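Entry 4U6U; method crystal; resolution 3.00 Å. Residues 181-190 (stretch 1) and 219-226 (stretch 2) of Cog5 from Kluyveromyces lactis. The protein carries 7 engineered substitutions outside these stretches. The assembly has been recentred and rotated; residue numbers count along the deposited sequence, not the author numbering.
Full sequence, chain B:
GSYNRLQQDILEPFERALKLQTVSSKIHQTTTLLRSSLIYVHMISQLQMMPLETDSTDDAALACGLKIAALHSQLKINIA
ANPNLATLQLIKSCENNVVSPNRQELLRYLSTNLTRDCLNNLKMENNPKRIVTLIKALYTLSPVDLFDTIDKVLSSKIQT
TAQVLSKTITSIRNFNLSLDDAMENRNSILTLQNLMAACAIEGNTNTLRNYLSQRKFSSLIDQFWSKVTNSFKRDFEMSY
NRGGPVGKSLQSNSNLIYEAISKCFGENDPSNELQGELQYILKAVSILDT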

# COMPACT_ATOMS: atom_id res chain seq x y z
N ASP B 181 -19.84 -24.28 11.76
CA ASP B 181 -19.60 -23.24 10.74
C ASP B 181 -18.87 -22.04 11.30
O ASP B 181 -18.20 -21.33 10.56
CB ASP B 181 -20.91 -22.78 10.10
CG ASP B 181 -21.49 -23.80 9.17
OD1 ASP B 181 -20.71 -24.62 8.65
OD2 ASP B 181 -22.73 -23.80 8.97
N ALA B 182 -19.05 -21.76 12.59
CA ALA B 182 -18.32 -20.68 13.24
C ALA B 182 -16.83 -21.04 13.37
O ALA B 182 -15.95 -20.19 13.22
CB ALA B 182 -18.91 -20.38 14.59
N MET B 183 -16.55 -22.30 13.68
CA MET B 183 -15.18 -22.78 13.78
C MET B 183 -14.49 -22.84 12.42
O MET B 183 -13.27 -22.69 12.33
CB MET B 183 -15.14 -24.14 14.47
CG MET B 183 -15.11 -24.05 15.98
SD MET B 183 -13.51 -23.48 16.56
CE MET B 183 -12.44 -24.64 15.71
N GLU B 184 -15.29 -23.06 11.37
CA GLU B 184 -14.79 -23.05 9.99
C GLU B 184 -14.06 -21.75 9.67
O GLU B 184 -12.94 -21.76 9.16
CB GLU B 184 -15.95 -23.22 9.01
CG GLU B 184 -16.59 -24.58 9.02
CD GLU B 184 -16.05 -25.46 7.93
OE1 GLU B 184 -16.29 -26.68 7.95
OE2 GLU B 184 -15.37 -24.90 7.03
N ASN B 185 -14.73 -20.63 9.97
CA ASN B 185 -14.19 -19.29 9.77
C ASN B 185 -13.07 -19.01 10.77
O ASN B 185 -12.04 -18.44 10.40
CB ASN B 185 -15.30 -18.23 9.90
CG ASN B 185 -16.11 -18.06 8.61
OD1 ASN B 185 -15.97 -18.81 7.65
ND2 ASN B 185 -16.97 -17.05 8.61
N ARG B 186 -13.30 -19.40 12.02
CA ARG B 186 -12.32 -19.26 13.11
C ARG B 186 -10.96 -19.81 12.69
O ARG B 186 -9.92 -19.20 12.96
CB ARG B 186 -12.82 -19.98 14.37
CG ARG B 186 -11.77 -20.75 15.19
CD ARG B 186 -10.90 -19.80 16.03
NE ARG B 186 -10.12 -20.49 17.06
CZ ARG B 186 -9.12 -21.34 16.82
NH1 ARG B 186 -8.75 -21.63 15.58
NH2 ARG B 186 -8.48 -21.90 17.84
N ASN B 187 -11.00 -20.98 12.05
CA ASN B 187 -9.81 -21.61 11.49
C ASN B 187 -9.21 -20.82 10.33
O ASN B 187 -7.99 -20.68 10.24
CB ASN B 187 -10.13 -23.04 11.05
CG ASN B 187 -10.15 -24.01 12.22
OD1 ASN B 187 -9.63 -23.71 13.30
ND2 ASN B 187 -10.74 -25.19 12.01
N SER B 188 -10.07 -20.30 9.45
CA SER B 188 -9.63 -19.51 8.30
C SER B 188 -8.89 -18.28 8.78
O SER B 188 -7.96 -17.81 8.14
CB SER B 188 -10.82 -19.08 7.44
OG SER B 188 -10.98 -19.95 6.33
N ILE B 189 -9.32 -17.76 9.93
CA ILE B 189 -8.69 -16.60 10.55
C ILE B 189 -7.39 -17.01 11.23
O ILE B 189 -6.42 -16.24 11.25
CB ILE B 189 -9.66 -15.93 11.54
CG1 ILE B 189 -10.82 -15.32 10.76
CG2 ILE B 189 -8.97 -14.86 12.38
CD1 ILE B 189 -11.70 -14.46 11.59
N LEU B 190 -7.37 -18.22 11.77
CA LEU B 190 -6.17 -18.76 12.41
C LEU B 190 -5.07 -18.83 11.37
O LEU B 190 -3.93 -18.42 11.63
CB LEU B 190 -6.46 -20.15 13.02
CG LEU B 190 -5.39 -20.97 13.76
CD1 LEU B 190 -4.65 -21.90 12.81
CD2 LEU B 190 -4.41 -20.07 14.51
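Stretch 2 (219-226) SLIDQFWS

Stretch 1 is helical throughout, as its phi/psi values and the i to i+4 bonds from Arg 186 N to Ala 182 O (3.0 Å) through Leu 190 N to Arg 186 O (3.0 Å) attest. Stretch 2 enters its helix at Leu 220. Ser 219, at phi/psi -139/164, is the N-cap: its OG accepts from Asp 222 N at 2.9 Å with an N-H...acceptor angle of 158°, satisfying an amide that the first turn leaves without a backbone partner. Bonds such as Phe 224 N to Leu 220 O (2.9 Å) then carry the helix through Ser 226 and beyond.

The two helices run nearly antiparallel, with a signed crossing angle of 154° and axes 9.6 Å apart at closest approach. The CA atoms of Ile 189 and Ile 221, 6.3 Å apart, fix the register, so the start of stretch 1 meets the end of stretch 2. No hydrogen bond crosses the interface; packing accounts for the 451 Å² buried between the stretches, both sides summed.

Asp 181 is out of reach, and contact begins at Ala 182, whose CB lies 4.0 Å from Trp 225 CH2. The same CH2 is 3.8 Å from Ala 182 O, so the indole lies close to the backbone as well. Met 183 points its CA-to-CB bond away, yet its all-m side chain returns SD to the edge of the indole, 4.3 Å from Trp 225 CZ2. One turn on from Ala 182, Asn 185 points toward stretch 2 and sets CB 4.1 Å from Phe 224 CZ.

Arg 186 touches three residues. Its CB is 3.4 Å from Trp 225 CZ2, its CA is 4.0 Å from Phe 224 CE2, and its CD is 3.8 Å from Ile 221 CG1. These are contacts of backbone and aliphatic carbons; the guanidinium has Trp 225 NE1 at its edge, near its plane, while NE is hydrogen-bonded elsewhere in the structure.

Asn 187 and Ser 188 make no contact, but Ile 189, pointing toward stretch 2, loses 92 Å² to it, the largest share here. Its CG2 meets Leu 220 CB at 3.5 Å and Ile 221 CD1 at 3.6 Å, while CD1 approaches Phe 224 CD1 at 3.3 Å. Phe 224, with chi1 in t, is thereby a knob in the hole formed by Ala 182, Asn 185, Arg 186 and Ile 189. Leu 190 points away overall, but its CA remains 3.6 Å from Ile 221 CD1.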

# COMPACT_ATOMS: atom_id res chain seq x y z
N SER B 219 -5.28 -10.27 18.72
CA SER B 219 -5.14 -11.26 17.66
C SER B 219 -6.35 -11.10 16.75
O SER B 219 -7.32 -10.46 17.14
CB SER B 219 -5.03 -12.69 18.22
OG SER B 219 -6.28 -13.23 18.63
N LEU B 220 -6.29 -11.66 15.55
CA LEU B 220 -7.44 -11.62 14.67
C LEU B 220 -8.56 -12.47 15.25
O LEU B 220 -9.73 -12.09 15.20
CB LEU B 220 -7.08 -12.08 13.27
CG LEU B 220 -6.06 -11.19 12.54
CD1 LEU B 220 -5.97 -11.56 11.07
CD2 LEU B 220 -6.44 -9.72 12.71
N ILE B 221 -8.21 -13.62 15.81
CA ILE B 221 -9.20 -14.45 16.49
C ILE B 221 -9.90 -13.68 17.61
O ILE B 221 -11.13 -13.67 17.68
CB ILE B 221 -8.60 -15.74 17.04
CG1 ILE B 221 -8.55 -16.78 15.93
CG2 ILE B 221 -9.50 -16.35 18.07
CD1 ILE B 221 -7.39 -16.63 15.04
N ASP B 222 -9.13 -13.00 18.45
CA ASP B 222 -9.71 -12.32 19.61
C ASP B 222 -10.77 -11.29 19.22
O ASP B 222 -11.83 -11.22 19.84
CB ASP B 222 -8.62 -11.64 20.43
CG ASP B 222 -8.63 -12.09 21.86
OD1 ASP B 222 -9.28 -13.12 22.15
OD2 ASP B 222 -7.98 -11.43 22.70
N GLN B 223 -10.51 -10.50 18.18
CA GLN B 223 -11.51 -9.54 17.77
C GLN B 223 -12.62 -10.24 17.02
O GLN B 223 -13.77 -9.81 17.09
CB GLN B 223 -10.91 -8.43 16.92
CG GLN B 223 -10.91 -7.13 17.68
CD GLN B 223 -12.06 -6.22 17.28
OE1 GLN B 223 -12.71 -6.42 16.26
NE2 GLN B 223 -12.31 -5.18 18.09
N PHE B 224 -12.30 -11.33 16.34
CA PHE B 224 -13.33 -12.11 15.67
C PHE B 224 -14.40 -12.63 16.64
O PHE B 224 -15.57 -12.28 16.54
CB PHE B 224 -12.70 -13.27 14.90
CG PHE B 224 -13.69 -14.29 14.42
CD1 PHE B 224 -14.47 -14.05 13.29
CD2 PHE B 224 -13.83 -15.50 15.09
CE1 PHE B 224 -15.37 -15.01 12.84
CE2 PHE B 224 -14.73 -16.46 14.65
CZ PHE B 224 -15.51 -16.21 13.51
N TRP B 225 -14.00 -13.46 17.60
CA TRP B 225 -14.95 -13.99 18.56
C TRP B 225 -15.67 -12.90 19.31
O TRP B 225 -16.88 -12.91 19.41
CB TRP B 225 -14.26 -14.92 19.56
CG TRP B 225 -13.90 -16.23 18.97
CD1 TRP B 225 -12.68 -16.82 19.01
CD2 TRP B 225 -14.76 -17.13 18.27
NE1 TRP B 225 -12.71 -18.04 18.37
CE2 TRP B 225 -13.99 -18.25 17.91
CE3 TRP B 225 -16.12 -17.11 17.92
CZ2 TRP B 225 -14.52 -19.33 17.21
CZ3 TRP B 225 -16.64 -18.18 17.22
CH2 TRP B 225 -15.84 -19.28 16.87
N SER B 226 -14.90 -11.94 19.83
CA SER B 226 -15.48 -10.85 20.60
C SER B 226 -16.65 -10.22 19.85
O SER B 226 -17.71 -10.01 20.43
CB SER B 226 -14.45 -9.78 20.92
OG SER B 226 -15.06 -8.72 21.63